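Local coordinates for phosphocarrier protein HPr (Mycoplasma capricolum, PDB 1PCH) that serves as the general, non-sugar-specific phosphocarrier of the phosphoenolpyruvate-dependent sugar phosphotransferase system, relaying phosphoryl groups during sugar uptake, at residues L13-A18 and N48-A53; I32-N37 and M52-G57. All coordinates share one frame; numbering follows the deposited sequence.

Interaction 1: residues L13-A18 and N48-A53; sequences LHARPA and NVMAMA
M50 lays its thioether against the start of helix 15-25 and meets both A15 and A18. Its CG stands anti to its own carbonyl carbon (chi1 -63°), and further bends at chi2 and chi3 curl the chain round. SD comes to rest 3.6 Å from A18 CB, while M50 CE lies over the first turn, 3.2 Å from A15 N. These are the positions of the one conformer given here of two deposited, so the tightness at CE should be read with caution. Beside the thioether, V49 CG1, anti to its backbone N (chi1 160°), sits over the groove where A18 CB and L13 CD2 meet, 3.7 Å from the former and 3.8 Å from the latter. The L13 and V49 side chains cross at about a right angle, and both branches of the leucine fork touch CG1.

This is the active-site corner of the HPr open-faced beta-sandwich, where the short helix 46-52 packs beside the N-terminus of helix 15-25. H14, the residue that carries the phosphate as a pros-phosphohistidine, occupies the N-cap position of that helix. Its CB points away from segment 48-53, P17 CD lies 3.3 Å above the ring plane, over its centre, and H14 NE2 is hydrogen-bonded to D9. Between the backbones a water donates to L13 O (2.9 Å) and to V49 O (2.7 Å), bridging the two carbonyls.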
loop_
_atom_site.group_PDB
_atom_site.type_symbol
_atom_site.label_atom_id
_atom_site.label_comp_id
_atom_site.label_asym_id
_atom_site.label_seq_id
_atom_site.Cartn_x
_atom_site.Cartn_y
_atom_site.Cartn_z
ATOM N N LEU A 13 0.577 -4.703 -8.380
ATOM C CA LEU A 13 1.386 -3.856 -7.514
ATOM C C LEU A 13 2.852 -4.155 -7.865
ATOM O O LEU A 13 3.434 -5.094 -7.350
ATOM C CB LEU A 13 1.073 -4.082 -6.058
ATOM C CG LEU A 13 1.186 -2.815 -5.179
ATOM C CD1 LEU A 13 0.901 -3.123 -3.731
ATOM C CD2 LEU A 13 2.591 -2.265 -5.349
ATOM N N HIS A 14 3.260 -3.450 -8.918
ATOM C CA HIS A 14 4.537 -3.657 -9.530
ATOM C C HIS A 14 5.546 -2.604 -9.097
ATOM O O HIS A 14 5.305 -1.841 -8.167
ATOM C CB HIS A 14 4.393 -3.691 -11.048
ATOM C CG HIS A 14 3.736 -2.488 -11.614
ATOM N ND1 HIS A 14 4.465 -1.490 -12.265
ATOM C CD2 HIS A 14 2.433 -2.112 -11.675
ATOM C CE1 HIS A 14 3.638 -0.581 -12.716
ATOM N NE2 HIS A 14 2.398 -0.911 -12.348
ATOM N N ALA A 15 6.761 -2.705 -9.648
ATOM C CA ALA A 15 7.850 -1.913 -9.170
ATOM C C ALA A 15 7.595 -0.455 -9.005
ATOM O O ALA A 15 8.001 0.093 -7.940
ATOM C CB ALA A 15 9.146 -2.203 -9.916
ATOM N N ARG A 16 7.059 0.216 -9.985
ATOM C CA ARG A 16 6.881 1.687 -9.909
ATOM C C ARG A 16 6.057 2.082 -8.722
ATOM O O ARG A 16 6.432 2.890 -7.852
ATOM C CB ARG A 16 6.281 2.153 -11.224
ATOM C CG ARG A 16 6.559 3.619 -11.554
ATOM C CD ARG A 16 5.733 4.056 -12.758
ATOM N N PRO A 17 4.815 1.528 -8.667
ATOM C CA PRO A 17 3.971 1.849 -7.522
ATOM C C PRO A 17 4.496 1.374 -6.238
ATOM O O PRO A 17 4.432 2.081 -5.191
ATOM C CB PRO A 17 2.599 1.283 -7.884
ATOM C CG PRO A 17 2.950 0.149 -8.826
ATOM C CD PRO A 17 4.060 0.735 -9.676
ATOM N N ALA A 18 5.095 0.170 -6.148
ATOM C CA ALA A 18 5.634 -0.300 -4.914
ATOM C C ALA A 18 6.737 0.655 -4.412
ATOM O O ALA A 18 6.814 0.909 -3.228
ATOM C CB ALA A 18 6.217 -1.706 -5.049
ATOM N N ASN A 48 9.343 -6.549 0.429
ATOM C CA ASN A 48 8.206 -7.177 1.051
ATOM C C ASN A 48 6.944 -7.046 0.172
ATOM O O ASN A 48 6.211 -7.994 -0.013
ATOM C CB ASN A 48 7.840 -6.454 2.356
ATOM C CG ASN A 48 8.395 -7.026 3.602
ATOM O OD1 ASN A 48 7.702 -7.002 4.645
ATOM N ND2 ASN A 48 9.613 -7.539 3.560
ATOM N N VAL A 49 6.758 -5.846 -0.320
ATOM C CA VAL A 49 5.583 -5.539 -1.133
ATOM C C VAL A 49 5.649 -6.236 -2.460
ATOM O O VAL A 49 4.659 -6.847 -2.931
ATOM C CB VAL A 49 5.380 -4.036 -1.240
ATOM C CG1 VAL A 49 4.533 -3.611 -2.374
ATOM C CG2 VAL A 49 5.060 -3.444 0.109
ATOM N N MET A 50 6.798 -6.282 -3.098
ATOM C CA MET A 50 6.921 -7.011 -4.344
ATOM C C MET A 50 6.741 -8.522 -4.163
ATOM O O MET A 50 6.181 -9.171 -5.045
ATOM C CB MET A 50 8.260 -6.680 -4.974
ATOM C CG MET A 50 8.361 -5.192 -5.329
ATOM S SD MET A 50 7.366 -4.726 -6.701
ATOM C CE MET A 50 8.486 -4.933 -8.075
ATOM N N ALA A 51 7.242 -9.069 -3.085
ATOM C CA ALA A 51 7.201 -10.487 -2.760
ATOM C C ALA A 51 5.763 -10.965 -2.578
ATOM O O ALA A 51 5.488 -12.146 -2.648
ATOM C CB ALA A 51 8.019 -10.799 -1.531
ATOM N N MET A 52 4.900 -10.007 -2.258
ATOM C CA MET A 52 3.476 -10.295 -2.084
ATOM C C MET A 52 2.831 -10.599 -3.431
ATOM O O MET A 52 1.820 -11.279 -3.464
ATOM C CB MET A 52 2.787 -9.107 -1.398
ATOM C CG MET A 52 3.184 -9.068 0.073
ATOM S SD MET A 52 2.427 -7.837 1.020
ATOM C CE MET A 52 0.789 -8.498 1.344
ATOM N N ALA A 53 3.451 -10.078 -4.480
ATOM C CA ALA A 53 3.046 -10.299 -5.849
ATOM C C ALA A 53 1.549 -10.042 -5.999
ATOM O O ALA A 53 0.780 -10.915 -6.361
ATOM C CB ALA A 53 3.300 -11.797 -6.165
HETATM O O HOH W 1 3.073 -6.949 -5.157
#

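Interaction 2: residues I32-N37 and M52-G57; sequences ITIIAN and MAIKTG
I34 and A36, alternate residues on one face of strand 31-36, receive the side chains of M52 and I54, at and just after the end of helix 46-52. I34 is the ridge and A36 the hollow beside it. The methionine slides past I34 in the opposite direction, its SD 3.7 Å from I34 CG2. A bend at chi3 (78°) turns the terminal methyl down onto the strand, where M52 CE lies 3.5 Å from I34 O and 4.1 Å from A36 CB. The small alanine leaves room for a second bump: I54 CG1 settles 3.9 Å from A36 CB. Farther along the two side chains, I54 meets I34 tip to tip, their CD1 methyls 3.8 Å apart; chi1 of 178° sets I34 CG1 anti to the backbone N, and the extended chi2 (166°) carries CD1 on to the meeting.

I60 of the neighbouring strand 59-65 touches both A36 and I54, joining the pocket to the next strand of the HPr sheet. Contacts between side chains are all carbon or sulfur against carbon, and the methyl of M52 also lies against backbone; segment 52-57 is thus held here by shape and apolar burial rather than directional bonds.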
loop_
_atom_site.group_PDB
_atom_site.type_symbol
_atom_site.label_atom_id
_atom_site.label_comp_id
_atom_site.label_asym_id
_atom_site.label_seq_id
_atom_site.Cartn_x
_atom_site.Cartn_y
_atom_site.Cartn_z
ATOM N N ILE A 32 3.045 0.521 9.084
ATOM C CA ILE A 32 2.143 0.471 7.965
ATOM C C ILE A 32 2.258 -0.864 7.240
ATOM O O ILE A 32 3.216 -1.255 6.625
ATOM C CB ILE A 32 2.328 1.637 7.008
ATOM C CG1 ILE A 32 2.270 3.000 7.707
ATOM C CG2 ILE A 32 1.291 1.564 5.899
ATOM C CD1 ILE A 32 2.843 4.120 6.839
ATOM N N THR A 33 1.157 -1.630 7.453
ATOM C CA THR A 33 1.099 -2.964 6.897
ATOM C C THR A 33 0.114 -3.032 5.742
ATOM O O THR A 33 -0.897 -2.337 5.670
ATOM C CB THR A 33 0.711 -3.950 8.018
ATOM O OG1 THR A 33 1.678 -3.774 9.060
ATOM C CG2 THR A 33 0.792 -5.387 7.536
ATOM N N ILE A 34 0.455 -3.870 4.809
ATOM C CA ILE A 34 -0.391 -4.129 3.629
ATOM C C ILE A 34 -0.761 -5.621 3.723
ATOM O O ILE A 34 0.076 -6.446 4.071
ATOM C CB ILE A 34 0.255 -3.796 2.340
ATOM C CG1 ILE A 34 -0.618 -4.114 1.092
ATOM C CG2 ILE A 34 1.621 -4.446 2.190
ATOM C CD1 ILE A 34 -0.044 -3.450 -0.159
ATOM N N ILE A 35 -2.049 -5.870 3.588
ATOM C CA ILE A 35 -2.617 -7.206 3.697
ATOM C C ILE A 35 -3.309 -7.533 2.360
ATOM O O ILE A 35 -3.985 -6.662 1.802
ATOM C CB ILE A 35 -3.729 -7.209 4.798
ATOM C CG1 ILE A 35 -3.192 -6.839 6.170
ATOM C CG2 ILE A 35 -4.476 -8.503 4.798
ATOM C CD1 ILE A 35 -4.221 -6.329 7.143
ATOM N N ALA A 36 -3.051 -8.713 1.883
ATOM C CA ALA A 36 -3.550 -9.280 0.666
ATOM C C ALA A 36 -3.591 -10.825 0.773
ATOM O O ALA A 36 -2.608 -11.479 1.059
ATOM C CB ALA A 36 -2.790 -8.852 -0.542
ATOM N N ASN A 37 -4.795 -11.369 0.534
ATOM C CA ASN A 37 -4.944 -12.830 0.599
ATOM C C ASN A 37 -4.494 -13.265 1.986
ATOM O O ASN A 37 -4.953 -12.699 2.985
ATOM C CB ASN A 37 -4.201 -13.532 -0.511
ATOM C CG ASN A 37 -4.280 -12.871 -1.863
ATOM O OD1 ASN A 37 -3.260 -12.537 -2.499
ATOM N ND2 ASN A 37 -5.485 -12.649 -2.361
ATOM N N MET A 52 4.900 -10.007 -2.258
ATOM C CA MET A 52 3.476 -10.295 -2.084
ATOM C C MET A 52 2.831 -10.599 -3.431
ATOM O O MET A 52 1.820 -11.279 -3.464
ATOM C CB MET A 52 2.787 -9.107 -1.398
ATOM C CG MET A 52 3.184 -9.068 0.073
ATOM S SD MET A 52 2.427 -7.837 1.020
ATOM C CE MET A 52 0.789 -8.498 1.344
ATOM N N ALA A 53 3.451 -10.078 -4.480
ATOM C CA ALA A 53 3.046 -10.299 -5.849
ATOM C C ALA A 53 1.549 -10.042 -5.999
ATOM O O ALA A 53 0.780 -10.915 -6.361
ATOM C CB ALA A 53 3.300 -11.797 -6.165
ATOM N N ILE A 54 1.159 -8.822 -5.619
ATOM C CA ILE A 54 -0.288 -8.528 -5.630
ATOM C C ILE A 54 -0.745 -8.277 -7.013
ATOM O O ILE A 54 -0.123 -7.524 -7.742
ATOM C CB ILE A 54 -0.532 -7.313 -4.708
ATOM C CG1 ILE A 54 -0.312 -7.681 -3.254
ATOM C CG2 ILE A 54 -1.869 -6.669 -4.999
ATOM C CD1 ILE A 54 0.090 -6.577 -2.344
ATOM N N LYS A 55 -1.762 -9.065 -7.468
ATOM C CA LYS A 55 -2.132 -8.839 -8.894
ATOM C C LYS A 55 -3.491 -8.129 -8.972
ATOM O O LYS A 55 -4.221 -8.010 -7.986
ATOM C CB LYS A 55 -2.174 -10.186 -9.587
ATOM C CG LYS A 55 -0.903 -10.978 -9.606
ATOM C CD LYS A 55 -0.072 -10.807 -10.840
ATOM C CE LYS A 55 1.160 -11.749 -10.812
ATOM N NZ LYS A 55 1.167 -12.651 -11.988
ATOM N N THR A 56 -3.795 -7.666 -10.167
ATOM C CA THR A 56 -5.057 -6.983 -10.436
ATOM C C THR A 56 -6.256 -7.772 -9.875
ATOM O O THR A 56 -6.293 -9.019 -9.980
ATOM C CB THR A 56 -5.248 -6.940 -11.978
ATOM O OG1 THR A 56 -4.054 -6.450 -12.561
ATOM C CG2 THR A 56 -6.456 -6.194 -12.374
ATOM N N GLY A 57 -7.196 -7.050 -9.334
ATOM C CA GLY A 57 -8.435 -7.529 -8.780
ATOM C C GLY A 57 -8.364 -7.890 -7.340
ATOM O O GLY A 57 -9.322 -8.143 -6.620
#

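How the interactions relate
Interactions 1 and 2 lie 8 Å apart, centre to centre, and share M52 and A53, where helix 46-52 gives way to the following loop. Along the chain, helix 15-25 comes first, then strand 31-36, and both contacts end on 48-57: M50 faces helix 15-25, M52 strand 31-36, while V49 and I54 touch L13 as well as the sheet. The two are in direct touch, L13 CD1 packing 3.7 Å from I34 CD1, and a probable backbone hydrogen bond runs from L13 N to I54 O. Helix 46-52 and its exit thus link the four-stranded antiparallel sheet to the chain on either side of the phosphorylatable H14.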